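Local coordinates for protein Cas13d (uncultured Ruminococcus sp, PDB 6IV9) that binds a CRISPR RNA and, through its two HEPN domains, directs maturation of that RNA and cleavage of target RNA, at residues D774-S779 with N894-Y899; M856-T861 with D878-H883; I356-Y361 with K483-E488; A193-L198 with S205-M210; N114-S119 with G126-T131. The protein carries 2 engineered substitutions. All blocks are in the same frame, centred on the assembly; numbering follows the deposited sequence.

Contact 1. Residues D774-S779 with N894-Y899; sequences DYRILS and NSPFGY
Ser-779 OG lies among several backbone polar atoms of 894-899. With OG beside its backbone N (chi1 -67°), it sits 3.0 Å from Ser-895 O and 3.1 Å from Pro-896 O, two carbonyls competing for one hydroxyl proton. It accepts a weak, bent bond from Tyr-899 N (3.2 Å, 128° at the hydrogen). A water adds a second polar link, accepting from Ser-779 N at 2.9 Å while donating to Tyr-775 O and Pro-896 O. The contact joins the start of helix 777-788 to the 3-10 turn that begins at Ser-895; a type I turn from Asp-774 to Ile-777 leads into the helix, and Asp-774 OD1 takes a capping bond from Arg-776 N. The same OD1 receives Arg-776 NE at 3.0 Å through its syn lone pair, and NH2 reaches OD2 at 2.8 Å, a side-on two-nitrogen salt bridge. An alanine in place of Arg-776 would probably leave the Asp-774 carboxylate without its charged mate, and would remove Arg-776 CG and CD from beside Ser-895 OG, a hydroxyl that bonds Ala-892 O. Tyr-899, whose OH bonds Asp-755, receives Leu-778 CD1 over the ring centre, 3.6 Å from the centroid and 7° off the normal.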
# COMPACT_ATOMS: atom_id res chain seq x y z
N ASP A 774 17.26 25.77 3.89
CA ASP A 774 16.07 26.18 4.67
C ASP A 774 14.85 25.59 3.97
O ASP A 774 14.43 26.15 2.98
CB ASP A 774 15.98 27.70 4.79
CG ASP A 774 14.92 28.17 5.76
OD1 ASP A 774 14.15 27.34 6.21
OD2 ASP A 774 14.88 29.35 6.05
N TYR A 775 14.25 24.57 4.57
CA TYR A 775 13.07 23.88 3.99
C TYR A 775 11.87 24.82 3.88
O TYR A 775 11.03 24.58 3.06
CB TYR A 775 12.76 22.62 4.79
CG TYR A 775 13.57 21.42 4.38
CD1 TYR A 775 13.20 20.64 3.31
CD2 TYR A 775 14.72 21.07 5.06
CE1 TYR A 775 13.94 19.54 2.93
CE2 TYR A 775 15.47 19.97 4.70
CZ TYR A 775 15.08 19.20 3.63
OH TYR A 775 15.81 18.12 3.27
N ARG A 776 11.85 25.89 4.67
CA ARG A 776 10.70 26.82 4.69
C ARG A 776 10.70 27.79 3.50
O ARG A 776 9.73 28.49 3.36
CB ARG A 776 10.70 27.66 5.98
CG ARG A 776 10.78 26.86 7.26
CD ARG A 776 11.03 27.76 8.45
NE ARG A 776 12.30 28.44 8.34
CZ ARG A 776 12.54 29.66 8.79
NH1 ARG A 776 11.67 30.25 9.57
NH2 ARG A 776 13.65 30.27 8.45
N ILE A 777 11.72 27.75 2.67
CA ILE A 777 11.89 28.78 1.60
C ILE A 777 10.72 28.82 0.60
O ILE A 777 10.39 29.91 0.18
CB ILE A 777 13.26 28.63 0.91
CG1 ILE A 777 13.58 29.81 -0.01
CG2 ILE A 777 13.37 27.31 0.18
CD1 ILE A 777 13.63 31.13 0.67
N LEU A 778 10.17 27.67 0.21
CA LEU A 778 9.06 27.71 -0.77
C LEU A 778 7.84 28.40 -0.17
O LEU A 778 7.33 29.31 -0.78
CB LEU A 778 8.71 26.27 -1.11
CG LEU A 778 8.37 25.96 -2.56
CD1 LEU A 778 7.29 24.93 -2.67
CD2 LEU A 778 8.07 27.19 -3.38
N SER A 779 7.40 27.98 1.01
CA SER A 779 6.22 28.61 1.63
C SER A 779 6.48 30.09 1.90
O SER A 779 5.62 30.89 1.66
CB SER A 779 5.85 27.91 2.89
OG SER A 779 5.41 26.61 2.61
N ASN A 894 5.53 21.82 10.24
CA ASN A 894 4.83 21.57 8.96
C ASN A 894 4.80 22.81 8.07
O ASN A 894 4.36 22.71 6.96
CB ASN A 894 3.39 21.12 9.21
CG ASN A 894 3.28 19.68 9.64
OD1 ASN A 894 4.20 18.91 9.48
ND2 ASN A 894 2.12 19.32 10.15
N SER A 895 5.41 23.91 8.51
CA SER A 895 5.37 25.21 7.79
C SER A 895 5.95 25.08 6.37
O SER A 895 5.46 25.73 5.49
CB SER A 895 5.96 26.35 8.57
OG SER A 895 7.32 26.14 8.85
N PRO A 896 6.95 24.22 6.11
CA PRO A 896 7.46 24.04 4.75
C PRO A 896 6.39 23.54 3.77
O PRO A 896 6.54 23.74 2.62
CB PRO A 896 8.55 22.98 4.94
CG PRO A 896 9.00 23.16 6.34
CD PRO A 896 7.75 23.53 7.09
N PHE A 897 5.37 22.86 4.28
CA PHE A 897 4.27 22.25 3.49
C PHE A 897 3.11 23.23 3.36
O PHE A 897 2.17 22.93 2.70
CB PHE A 897 3.77 20.98 4.18
CG PHE A 897 4.86 20.05 4.60
CD1 PHE A 897 5.96 19.84 3.79
CD2 PHE A 897 4.80 19.39 5.81
CE1 PHE A 897 6.98 18.99 4.18
CE2 PHE A 897 5.82 18.53 6.20
CZ PHE A 897 6.89 18.34 5.38
N GLY A 898 3.28 24.43 3.90
CA GLY A 898 2.24 25.46 3.96
C GLY A 898 1.71 25.88 2.60
O GLY A 898 0.58 26.24 2.51
N TYR A 899 2.54 25.80 1.56
CA TYR A 899 2.14 26.21 0.20
C TYR A 899 0.99 25.35 -0.33
O TYR A 899 0.33 25.79 -1.24
CB TYR A 899 3.36 26.23 -0.72
CG TYR A 899 3.83 24.85 -1.05
CD1 TYR A 899 4.65 24.15 -0.19
CD2 TYR A 899 3.41 24.23 -2.21
CE1 TYR A 899 5.06 22.87 -0.49
CE2 TYR A 899 3.81 22.95 -2.52
CZ TYR A 899 4.63 22.27 -1.65
OH TYR A 899 5.02 21.01 -1.95
O HOH W 1 8.69 25.55 2.00

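Contact 2. Residues M856-T861 with D878-H883; sequences MQRCIT and DLLKNH
This is helix-to-helix packing of leucine methyls on the sides of polar residues, near the chain's C-terminal end, probably within the second HEPN domain, between the last turns of helix 848-861 and helix 876-882. The short axes run roughly antiparallel at 136° and approach to 10.8 Å. Leu-879, with CG anti to the backbone N (chi1 169°), carries most of the join: its CD2 methyl lies 3.7 Å from Gln-857 CB, 3.8 Å from Thr-861 OG1 and 3.9 Å from Arg-858 CD; CD1 meets Gln-857 OE1 at 3.6 Å. Leu-880 crosses Arg-858 at about a right angle and sets CD2 over one face of the guanidinium, 3.6 Å from NE and displaced toward the rim. The polar ends around the leucines have partners away from the leucine-bearing helix. Gln-857 OE1 accepts from Thr-886 N, Arg-858 NH1 forms a salt bridge with Asp-841, and Thr-861 OG1 turns back to Gln-857 O at 2.9 Å, approaching from the opposite face to Thr-861 N. With no hydrogen bond between the segments, the join probably rests on van der Waals contact of leucine methyls with aliphatic carbons, with Gln-857 OE1 and Thr-861 OG1, and with a flat cation.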
# COMPACT_ATOMS: atom_id res chain seq x y z
N MET A 856 8.00 12.44 17.91
CA MET A 856 8.76 13.26 16.94
C MET A 856 9.31 14.51 17.63
O MET A 856 10.44 14.81 17.42
CB MET A 856 7.86 13.70 15.79
CG MET A 856 8.56 14.58 14.80
SD MET A 856 9.85 13.78 13.85
CE MET A 856 8.86 12.85 12.68
N GLN A 857 8.49 15.18 18.42
CA GLN A 857 8.92 16.42 19.12
C GLN A 857 10.05 16.09 20.11
O GLN A 857 10.96 16.87 20.22
CB GLN A 857 7.71 17.13 19.71
CG GLN A 857 6.81 17.70 18.63
CD GLN A 857 5.52 18.30 19.10
OE1 GLN A 857 5.31 18.52 20.28
NE2 GLN A 857 4.64 18.57 18.16
N ARG A 858 9.97 14.97 20.80
CA ARG A 858 11.06 14.58 21.72
C ARG A 858 12.34 14.35 20.92
O ARG A 858 13.38 14.73 21.38
CB ARG A 858 10.65 13.35 22.52
CG ARG A 858 9.59 13.63 23.57
CD ARG A 858 10.06 14.54 24.68
NE ARG A 858 11.31 14.08 25.25
CZ ARG A 858 11.39 13.23 26.25
NH1 ARG A 858 10.31 12.71 26.79
NH2 ARG A 858 12.57 12.87 26.70
N CYS A 859 12.24 13.69 19.77
CA CYS A 859 13.43 13.44 18.93
C CYS A 859 14.01 14.76 18.43
O CYS A 859 15.20 14.89 18.38
CB CYS A 859 13.08 12.59 17.72
SG CYS A 859 12.58 10.89 18.08
N ILE A 860 13.16 15.68 18.01
CA ILE A 860 13.64 16.98 17.46
C ILE A 860 14.34 17.81 18.55
O ILE A 860 15.33 18.43 18.23
CB ILE A 860 12.49 17.79 16.85
CG1 ILE A 860 11.84 17.07 15.67
CG2 ILE A 860 12.94 19.18 16.46
CD1 ILE A 860 12.61 17.17 14.41
N THR A 861 13.80 17.82 19.75
CA THR A 861 14.33 18.67 20.84
C THR A 861 15.45 17.99 21.63
O THR A 861 16.00 18.63 22.48
CB THR A 861 13.21 19.11 21.77
OG1 THR A 861 12.62 17.93 22.32
CG2 THR A 861 12.17 19.94 21.07
N ASP A 878 7.82 23.32 27.62
CA ASP A 878 6.41 22.90 27.80
C ASP A 878 6.22 21.43 27.39
O ASP A 878 5.46 20.73 28.03
CB ASP A 878 5.45 23.82 27.08
CG ASP A 878 5.27 25.12 27.83
OD1 ASP A 878 5.47 25.12 29.04
OD2 ASP A 878 4.91 26.10 27.19
N LEU A 879 6.87 21.01 26.32
CA LEU A 879 6.72 19.62 25.86
C LEU A 879 7.20 18.68 26.97
O LEU A 879 6.54 17.72 27.25
CB LEU A 879 7.58 19.45 24.61
CG LEU A 879 7.78 18.03 24.13
CD1 LEU A 879 6.50 17.50 23.52
CD2 LEU A 879 8.91 17.97 23.14
N LEU A 880 8.33 18.99 27.59
CA LEU A 880 8.85 18.13 28.67
C LEU A 880 7.91 18.13 29.88
O LEU A 880 7.84 17.14 30.55
CB LEU A 880 10.28 18.56 29.00
CG LEU A 880 11.30 18.23 27.92
CD1 LEU A 880 12.64 18.84 28.24
CD2 LEU A 880 11.44 16.74 27.73
N LYS A 881 7.31 19.26 30.21
CA LYS A 881 6.34 19.33 31.33
C LYS A 881 4.99 18.69 31.01
O LYS A 881 4.39 18.11 31.90
CB LYS A 881 6.11 20.79 31.74
CG LYS A 881 7.27 21.46 32.44
CD LYS A 881 7.08 22.95 32.50
CE LYS A 881 5.68 23.36 32.13
NZ LYS A 881 5.48 24.83 32.18
N ASN A 882 4.48 18.94 29.81
CA ASN A 882 3.13 18.51 29.38
C ASN A 882 2.95 17.01 29.22
O ASN A 882 1.82 16.59 29.32
CB ASN A 882 2.62 19.29 28.17
CG ASN A 882 2.43 20.76 28.45
OD1 ASN A 882 2.30 21.16 29.60
ND2 ASN A 882 2.41 21.56 27.41
N HIS A 883 3.98 16.28 28.79
CA HIS A 883 3.86 14.82 28.52
C HIS A 883 2.85 14.58 27.39
O HIS A 883 2.14 13.60 27.42
CB HIS A 883 3.54 14.05 29.80
CG HIS A 883 4.63 14.16 30.80
ND1 HIS A 883 5.82 13.52 30.66
CD2 HIS A 883 4.72 14.87 31.93
CE1 HIS A 883 6.59 13.82 31.67
NE2 HIS A 883 5.95 14.64 32.45

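Contact 3. Residues I356-Y361 with K483-E488; sequences IIRLYY and KILDSE
Glu-488 has CG anti to its carbonyl carbon (chi1 -45°) and CD folded back at chi2 -60°, which lays the side chain across the methylenes of Arg-358. Glu-488 CG comes 3.9 Å from Arg-358 CG, and OE2 lies 3.6 Å from Arg-358 CD. Any attraction between the charges is probably weak, since Arg-358 NE and Glu-488 OE2 are 4.4 Å apart, beyond a salt bridge; OE2 instead accepts from Ser-487 OG at 2.9 Å through its anti lone pair. An alanine in place of Glu-488 would probably leave Ser-487 OG without this acceptor and open a gap beside Arg-358 CG and CD. Leu-485 CD2 touches both Ile-357 CG2 and Tyr-361 CB, 3.8 Å from each. Tyr-361 CE2 approaches Glu-488 O at 3.4 Å, while its OH bonds Asn-330 and Lys-490 N. The loop thus packs on one side of helix 353-366; Leu-485 also touches helix 333-336, while Leu-359, pointing away from the loop, meets helix 400-418.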
# COMPACT_ATOMS: atom_id res chain seq x y z
N ILE A 356 -14.14 -25.32 -17.66
CA ILE A 356 -14.07 -25.11 -16.19
C ILE A 356 -12.61 -24.98 -15.78
O ILE A 356 -12.32 -24.14 -14.96
CB ILE A 356 -14.79 -26.27 -15.47
CG1 ILE A 356 -16.30 -26.16 -15.68
CG2 ILE A 356 -14.42 -26.33 -14.01
CD1 ILE A 356 -17.04 -27.39 -15.30
N ILE A 357 -11.75 -25.81 -16.34
CA ILE A 357 -10.31 -25.77 -15.97
C ILE A 357 -9.72 -24.41 -16.37
O ILE A 357 -9.01 -23.85 -15.58
CB ILE A 357 -9.57 -26.96 -16.60
CG1 ILE A 357 -10.00 -28.27 -15.94
CG2 ILE A 357 -8.08 -26.76 -16.52
CD1 ILE A 357 -9.60 -29.51 -16.70
N ARG A 358 -10.05 -23.93 -17.56
CA ARG A 358 -9.52 -22.62 -18.00
C ARG A 358 -10.07 -21.51 -17.10
O ARG A 358 -9.31 -20.65 -16.72
CB ARG A 358 -9.80 -22.43 -19.49
CG ARG A 358 -9.01 -23.41 -20.35
CD ARG A 358 -9.03 -23.08 -21.82
NE ARG A 358 -10.38 -23.11 -22.33
CZ ARG A 358 -10.87 -24.07 -23.10
NH1 ARG A 358 -10.11 -25.07 -23.49
NH2 ARG A 358 -12.14 -24.03 -23.47
N LEU A 359 -11.36 -21.58 -16.77
CA LEU A 359 -11.96 -20.55 -15.89
C LEU A 359 -11.31 -20.60 -14.51
O LEU A 359 -11.13 -19.57 -13.92
CB LEU A 359 -13.47 -20.77 -15.81
CG LEU A 359 -14.27 -20.27 -17.01
CD1 LEU A 359 -15.65 -20.88 -17.04
CD2 LEU A 359 -14.36 -18.76 -17.01
N TYR A 360 -11.04 -21.79 -14.00
CA TYR A 360 -10.42 -21.94 -12.67
C TYR A 360 -9.01 -21.35 -12.66
O TYR A 360 -8.64 -20.71 -11.70
CB TYR A 360 -10.50 -23.37 -12.15
CG TYR A 360 -10.27 -23.45 -10.67
CD1 TYR A 360 -11.27 -23.12 -9.78
CD2 TYR A 360 -9.05 -23.80 -10.15
CE1 TYR A 360 -11.07 -23.16 -8.42
CE2 TYR A 360 -8.83 -23.86 -8.79
CZ TYR A 360 -9.84 -23.53 -7.92
OH TYR A 360 -9.64 -23.59 -6.59
N TYR A 361 -8.26 -21.55 -13.74
CA TYR A 361 -6.91 -20.95 -13.81
C TYR A 361 -7.08 -19.43 -13.76
O TYR A 361 -6.31 -18.78 -13.10
CB TYR A 361 -6.15 -21.36 -15.07
CG TYR A 361 -4.77 -20.76 -15.16
CD1 TYR A 361 -3.69 -21.37 -14.57
CD2 TYR A 361 -4.55 -19.56 -15.79
CE1 TYR A 361 -2.43 -20.83 -14.61
CE2 TYR A 361 -3.29 -18.99 -15.84
CZ TYR A 361 -2.22 -19.63 -15.25
OH TYR A 361 -0.97 -19.11 -15.29
N LYS A 483 -1.62 -29.58 -20.70
CA LYS A 483 -1.43 -28.76 -21.92
C LYS A 483 -2.70 -28.00 -22.29
O LYS A 483 -2.62 -27.08 -23.06
CB LYS A 483 -0.87 -29.60 -23.07
CG LYS A 483 0.39 -30.34 -22.71
CD LYS A 483 1.43 -30.31 -23.79
CE LYS A 483 2.64 -31.16 -23.46
NZ LYS A 483 3.31 -31.67 -24.67
N ILE A 484 -3.81 -28.31 -21.61
CA ILE A 484 -5.12 -27.64 -21.85
C ILE A 484 -4.98 -26.15 -21.54
O ILE A 484 -5.66 -25.35 -22.15
CB ILE A 484 -6.17 -28.28 -20.94
CG1 ILE A 484 -6.68 -29.61 -21.50
CG2 ILE A 484 -7.30 -27.33 -20.66
CD1 ILE A 484 -7.55 -30.35 -20.51
N LEU A 485 -4.09 -25.83 -20.60
CA LEU A 485 -3.90 -24.45 -20.10
C LEU A 485 -2.77 -23.73 -20.82
O LEU A 485 -2.54 -22.61 -20.48
CB LEU A 485 -3.60 -24.52 -18.60
CG LEU A 485 -4.78 -24.94 -17.73
CD1 LEU A 485 -4.33 -25.16 -16.31
CD2 LEU A 485 -5.89 -23.93 -17.80
N ASP A 486 -2.19 -24.33 -21.85
CA ASP A 486 -1.03 -23.68 -22.51
C ASP A 486 -1.42 -22.29 -23.02
O ASP A 486 -0.57 -21.42 -23.03
CB ASP A 486 -0.43 -24.55 -23.61
CG ASP A 486 0.54 -25.59 -23.09
OD1 ASP A 486 0.84 -25.56 -21.91
OD2 ASP A 486 0.99 -26.41 -23.90
N SER A 487 -2.63 -22.14 -23.53
CA SER A 487 -3.10 -20.84 -24.06
C SER A 487 -3.39 -19.82 -22.95
O SER A 487 -3.43 -18.65 -23.27
CB SER A 487 -4.28 -21.00 -24.97
OG SER A 487 -5.34 -21.67 -24.32
N GLU A 488 -3.69 -20.27 -21.73
CA GLU A 488 -4.08 -19.35 -20.63
C GLU A 488 -2.92 -18.99 -19.71
O GLU A 488 -2.98 -17.94 -19.11
CB GLU A 488 -5.10 -20.02 -19.72
CG GLU A 488 -6.20 -20.74 -20.46
CD GLU A 488 -7.06 -19.87 -21.36
OE1 GLU A 488 -7.68 -18.95 -20.84
OE2 GLU A 488 -7.09 -20.13 -22.56

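Contact 4. Residues A193-L198 with S205-M210; sequences ALNNML and SYDDFM
Across from the C-terminal end of the long helix 168-197, the chain folds back as an irregular loop, and Asn-195 meets that loop at Tyr-206 and Asp-207, probably within the first HEPN domain. The polar contacts are slight. Asn-195 ND2 gives a weak bond to Asp-207 OD1 (3.4 Å, 149° at the hydrogen) but is held more firmly by Val-191 O, one turn back. Asn-195 OD1 stands 3.0 Å from Tyr-206 O; both are acceptors, so the approach is probably mildly repulsive. Stacking comes second. With Tyr-206 CG anti to its backbone N (chi1 -173°), the Asn-195 amide lies over one face of the tyrosine ring, their planes 28° apart, placing ND2 4.0 Å above the ring plane and offset toward its rim; the Tyr-206 ring also stacks with His-828. Apolar packing is third. The Leu-194 and Met-210 side chains cross at about a right angle, with Leu-194 CD1 3.8 Å from Met-210 SD, and the sulfur sits over a face of the Phe-209 ring. Leu-198 CD1 reaches Phe-209 CD2 at 4.3 Å. At the edge of the Phe-209 ring, near its plane, Asn-195 OD1 lies 3.9 Å from CD2.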
# COMPACT_ATOMS: atom_id res chain seq x y z
N ALA A 193 13.82 -0.44 6.39
CA ALA A 193 13.77 -1.85 6.83
C ALA A 193 15.13 -2.51 6.59
O ALA A 193 15.60 -3.21 7.46
CB ALA A 193 12.69 -2.56 6.09
N LEU A 194 15.74 -2.28 5.44
CA LEU A 194 17.05 -2.90 5.14
C LEU A 194 18.11 -2.39 6.11
O LEU A 194 18.86 -3.20 6.60
CB LEU A 194 17.39 -2.61 3.68
CG LEU A 194 16.53 -3.39 2.70
CD1 LEU A 194 16.68 -2.87 1.29
CD2 LEU A 194 16.85 -4.87 2.77
N ASN A 195 18.14 -1.09 6.39
CA ASN A 195 19.09 -0.54 7.38
C ASN A 195 18.80 -1.10 8.78
O ASN A 195 19.73 -1.41 9.49
CB ASN A 195 19.06 0.99 7.41
CG ASN A 195 19.92 1.56 6.31
OD1 ASN A 195 21.13 1.56 6.43
ND2 ASN A 195 19.32 1.97 5.22
N ASN A 196 17.52 -1.19 9.13
CA ASN A 196 17.08 -1.67 10.45
C ASN A 196 17.51 -3.12 10.66
O ASN A 196 17.90 -3.47 11.75
CB ASN A 196 15.57 -1.58 10.60
CG ASN A 196 15.14 -1.97 11.99
OD1 ASN A 196 15.67 -1.46 12.95
ND2 ASN A 196 14.21 -2.88 12.09
N MET A 197 17.49 -3.89 9.58
CA MET A 197 17.78 -5.34 9.52
C MET A 197 19.20 -5.61 10.01
O MET A 197 19.45 -6.69 10.51
CB MET A 197 17.68 -5.76 8.05
CG MET A 197 17.47 -7.21 7.81
SD MET A 197 16.02 -7.49 6.80
CE MET A 197 14.76 -7.26 8.05
N LEU A 198 20.08 -4.63 9.86
CA LEU A 198 21.49 -4.74 10.25
C LEU A 198 21.62 -4.93 11.77
O LEU A 198 22.50 -5.67 12.19
CB LEU A 198 22.22 -3.47 9.81
CG LEU A 198 22.38 -3.31 8.31
CD1 LEU A 198 23.22 -2.09 8.01
CD2 LEU A 198 23.03 -4.53 7.70
N SER A 205 25.13 7.41 10.96
CA SER A 205 25.02 7.22 9.48
C SER A 205 23.74 6.49 9.08
O SER A 205 23.17 5.73 9.91
CB SER A 205 26.23 6.53 8.89
OG SER A 205 25.87 5.83 7.70
N TYR A 206 23.28 6.74 7.86
CA TYR A 206 22.03 6.08 7.41
C TYR A 206 22.18 5.55 5.99
O TYR A 206 21.95 4.38 5.76
CB TYR A 206 20.83 7.00 7.57
CG TYR A 206 19.53 6.31 7.27
CD1 TYR A 206 18.96 5.44 8.18
CD2 TYR A 206 18.90 6.49 6.05
CE1 TYR A 206 17.78 4.76 7.89
CE2 TYR A 206 17.71 5.84 5.75
CZ TYR A 206 17.16 4.98 6.67
OH TYR A 206 16.01 4.37 6.34
N ASP A 207 22.49 6.44 5.06
CA ASP A 207 22.48 5.97 3.66
C ASP A 207 23.88 5.70 3.12
O ASP A 207 24.06 5.77 1.92
CB ASP A 207 21.35 6.50 2.80
CG ASP A 207 20.37 5.37 2.49
OD1 ASP A 207 20.58 4.24 2.99
OD2 ASP A 207 19.42 5.64 1.76
N ASP A 208 24.79 5.38 4.02
CA ASP A 208 26.15 4.93 3.62
C ASP A 208 25.96 3.59 2.91
O ASP A 208 26.78 3.25 2.05
CB ASP A 208 27.07 4.79 4.83
CG ASP A 208 28.02 5.96 4.96
OD1 ASP A 208 27.66 7.05 4.47
OD2 ASP A 208 29.10 5.77 5.52
N PHE A 209 24.87 2.90 3.24
CA PHE A 209 24.64 1.56 2.66
C PHE A 209 23.82 1.72 1.38
O PHE A 209 24.41 1.65 0.34
CB PHE A 209 24.03 0.66 3.72
CG PHE A 209 23.41 -0.62 3.24
CD1 PHE A 209 23.89 -1.26 2.11
CD2 PHE A 209 22.37 -1.20 3.92
CE1 PHE A 209 23.32 -2.44 1.68
CE2 PHE A 209 21.80 -2.37 3.48
CZ PHE A 209 22.28 -2.99 2.36
N MET A 210 22.52 1.97 1.47
CA MET A 210 21.69 2.06 0.24
C MET A 210 22.05 3.26 -0.64
O MET A 210 21.91 3.15 -1.83
CB MET A 210 20.20 2.04 0.54
CG MET A 210 19.77 0.82 1.30
SD MET A 210 19.58 -0.63 0.29
CE MET A 210 18.36 -0.06 -0.89

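Contact 5. Residues N114-S119 with G126-T131; sequences NITFSS and GVEINT
Strands 114-119 and 129-132 form an antiparallel beta hairpin, and the hydrogen-bonded pairs of Ile-115 with Thr-131 and Phe-117 with Ile-129 fix its register. Ile-115 N donates to Thr-131 O at 2.9 Å, with Thr-131 N returning to Ile-115 O; Phe-117 N donates to Ile-129 O at 3.0 Å, and Ile-129 N to Phe-117 O at 2.7 Å. Between them, Thr-116 and Asn-130 make a non-hydrogen-bonded pair whose side chains lie side by side. Thr-116 OG1, beside its backbone N (chi1 -60°), donates to Asn-130 OD1 at 2.7 Å, nearly along the C=O axis, adding a side-chain rung on this more exposed face. Thr-116 CG2 lies alongside the Glu-128 side chain, from CB to OE2. On the other face, Phe-117 CG occupies the position between backbone N and carbonyl carbon (chi1 78°), and the ring crosses Ile-129, with CE1 3.6 Å from CG2. Ile-129 CB makes an off-centre CH-pi contact with that ring, and Thr-131 CG2 touches Ile-115 CB at 3.8 Å. Thr-131 also packs on a phosphate of the bound RNA. Toward the turn the direct pairing gives way to a water that accepts from Ser-119 N and donates to Val-127 O. Strand 114-119 is central in a three-stranded sheet, bonded on its far side to strand 105-110, while Phe-117 and Thr-131 pack against helix 54-58.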
# COMPACT_ATOMS: atom_id res chain seq x y z
N ASN A 114 -24.87 26.86 -16.63
CA ASN A 114 -25.28 25.49 -16.24
C ASN A 114 -25.38 24.53 -17.40
O ASN A 114 -25.55 24.96 -18.52
CB ASN A 114 -26.66 25.47 -15.58
CG ASN A 114 -26.70 26.28 -14.31
OD1 ASN A 114 -27.28 27.35 -14.29
ND2 ASN A 114 -26.07 25.78 -13.27
N ILE A 115 -25.29 23.26 -17.04
CA ILE A 115 -25.46 22.11 -17.96
C ILE A 115 -26.55 21.24 -17.34
O ILE A 115 -26.42 20.91 -16.18
CB ILE A 115 -24.15 21.33 -18.10
CG1 ILE A 115 -23.09 22.16 -18.83
CG2 ILE A 115 -24.40 20.00 -18.77
CD1 ILE A 115 -21.71 21.59 -18.72
N THR A 116 -27.58 20.93 -18.10
CA THR A 116 -28.66 20.08 -17.57
C THR A 116 -28.61 18.77 -18.33
O THR A 116 -28.38 18.79 -19.50
CB THR A 116 -30.04 20.72 -17.73
OG1 THR A 116 -30.03 21.94 -17.01
CG2 THR A 116 -31.13 19.86 -17.16
N PHE A 117 -28.80 17.67 -17.63
CA PHE A 117 -28.77 16.36 -18.30
C PHE A 117 -29.57 15.37 -17.47
O PHE A 117 -29.95 15.66 -16.38
CB PHE A 117 -27.33 15.88 -18.52
CG PHE A 117 -26.68 15.32 -17.29
CD1 PHE A 117 -26.21 16.16 -16.30
CD2 PHE A 117 -26.56 13.96 -17.12
CE1 PHE A 117 -25.62 15.64 -15.17
CE2 PHE A 117 -25.95 13.45 -15.99
CZ PHE A 117 -25.49 14.29 -15.01
N SER A 118 -29.81 14.22 -18.05
CA SER A 118 -30.54 13.16 -17.33
C SER A 118 -29.99 11.81 -17.78
O SER A 118 -29.36 11.74 -18.81
CB SER A 118 -32.02 13.29 -17.51
OG SER A 118 -32.38 13.10 -18.85
N SER A 119 -30.20 10.80 -16.97
CA SER A 119 -29.79 9.42 -17.29
C SER A 119 -30.73 8.84 -18.35
O SER A 119 -31.89 9.13 -18.30
CB SER A 119 -29.78 8.58 -16.06
OG SER A 119 -29.64 7.23 -16.39
N GLY A 126 -35.29 9.25 -14.37
CA GLY A 126 -35.10 10.24 -15.44
C GLY A 126 -35.08 11.67 -14.97
O GLY A 126 -35.18 12.55 -15.80
N VAL A 127 -34.82 11.91 -13.69
CA VAL A 127 -34.80 13.29 -13.13
C VAL A 127 -33.74 14.14 -13.84
O VAL A 127 -32.75 13.60 -14.26
CB VAL A 127 -34.51 13.24 -11.62
CG1 VAL A 127 -33.16 12.63 -11.34
CG2 VAL A 127 -34.63 14.59 -10.96
N GLU A 128 -34.02 15.42 -14.01
CA GLU A 128 -33.05 16.36 -14.61
C GLU A 128 -31.99 16.70 -13.56
O GLU A 128 -32.36 17.00 -12.44
CB GLU A 128 -33.72 17.66 -15.02
CG GLU A 128 -34.51 17.56 -16.30
CD GLU A 128 -35.06 18.89 -16.77
OE1 GLU A 128 -35.63 19.60 -15.94
OE2 GLU A 128 -34.88 19.21 -17.94
N ILE A 129 -30.73 16.68 -13.96
CA ILE A 129 -29.59 16.99 -13.06
C ILE A 129 -28.93 18.26 -13.58
O ILE A 129 -28.70 18.34 -14.75
CB ILE A 129 -28.57 15.85 -13.04
CG1 ILE A 129 -29.20 14.51 -12.67
CG2 ILE A 129 -27.43 16.20 -12.11
CD1 ILE A 129 -29.75 14.50 -11.30
N ASN A 130 -28.68 19.22 -12.70
CA ASN A 130 -28.02 20.47 -13.12
C ASN A 130 -26.60 20.47 -12.54
O ASN A 130 -26.46 20.19 -11.38
CB ASN A 130 -28.78 21.70 -12.66
CG ASN A 130 -30.20 21.71 -13.18
OD1 ASN A 130 -30.42 21.86 -14.36
ND2 ASN A 130 -31.15 21.50 -12.29
N THR A 131 -25.62 20.75 -13.38
CA THR A 131 -24.20 20.82 -12.98
C THR A 131 -23.63 22.13 -13.51
O THR A 131 -24.17 22.65 -14.48
CB THR A 131 -23.45 19.57 -13.45
OG1 THR A 131 -22.22 19.52 -12.75
CG2 THR A 131 -23.15 19.57 -14.93
O HOH W 2 -31.79 11.02 -14.65

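Contacts 1 and 2 lie closest together, their centres 22 Å and nearest atoms about 8 Å apart; the pairing of 856-861 with 878-883 falls, in sequence, between the two segments of contact 1. Contact 4, much earlier in sequence, comes within about 12 Å of contact 1 and about 13 Å of contact 2 (nearest atoms). Contact 3 stands on the opposite side of the chain's centre from contacts 1 and 2, 56 and 61 Å away between centres. Contacts 3 and 5, 47 Å apart by centres, each approach the bound RNA to about 4 Å (nearest atoms), whereas contact 4 stays about 17 Å from it. A magnesium ion lies about 14 Å from the Tyr-899 side chain.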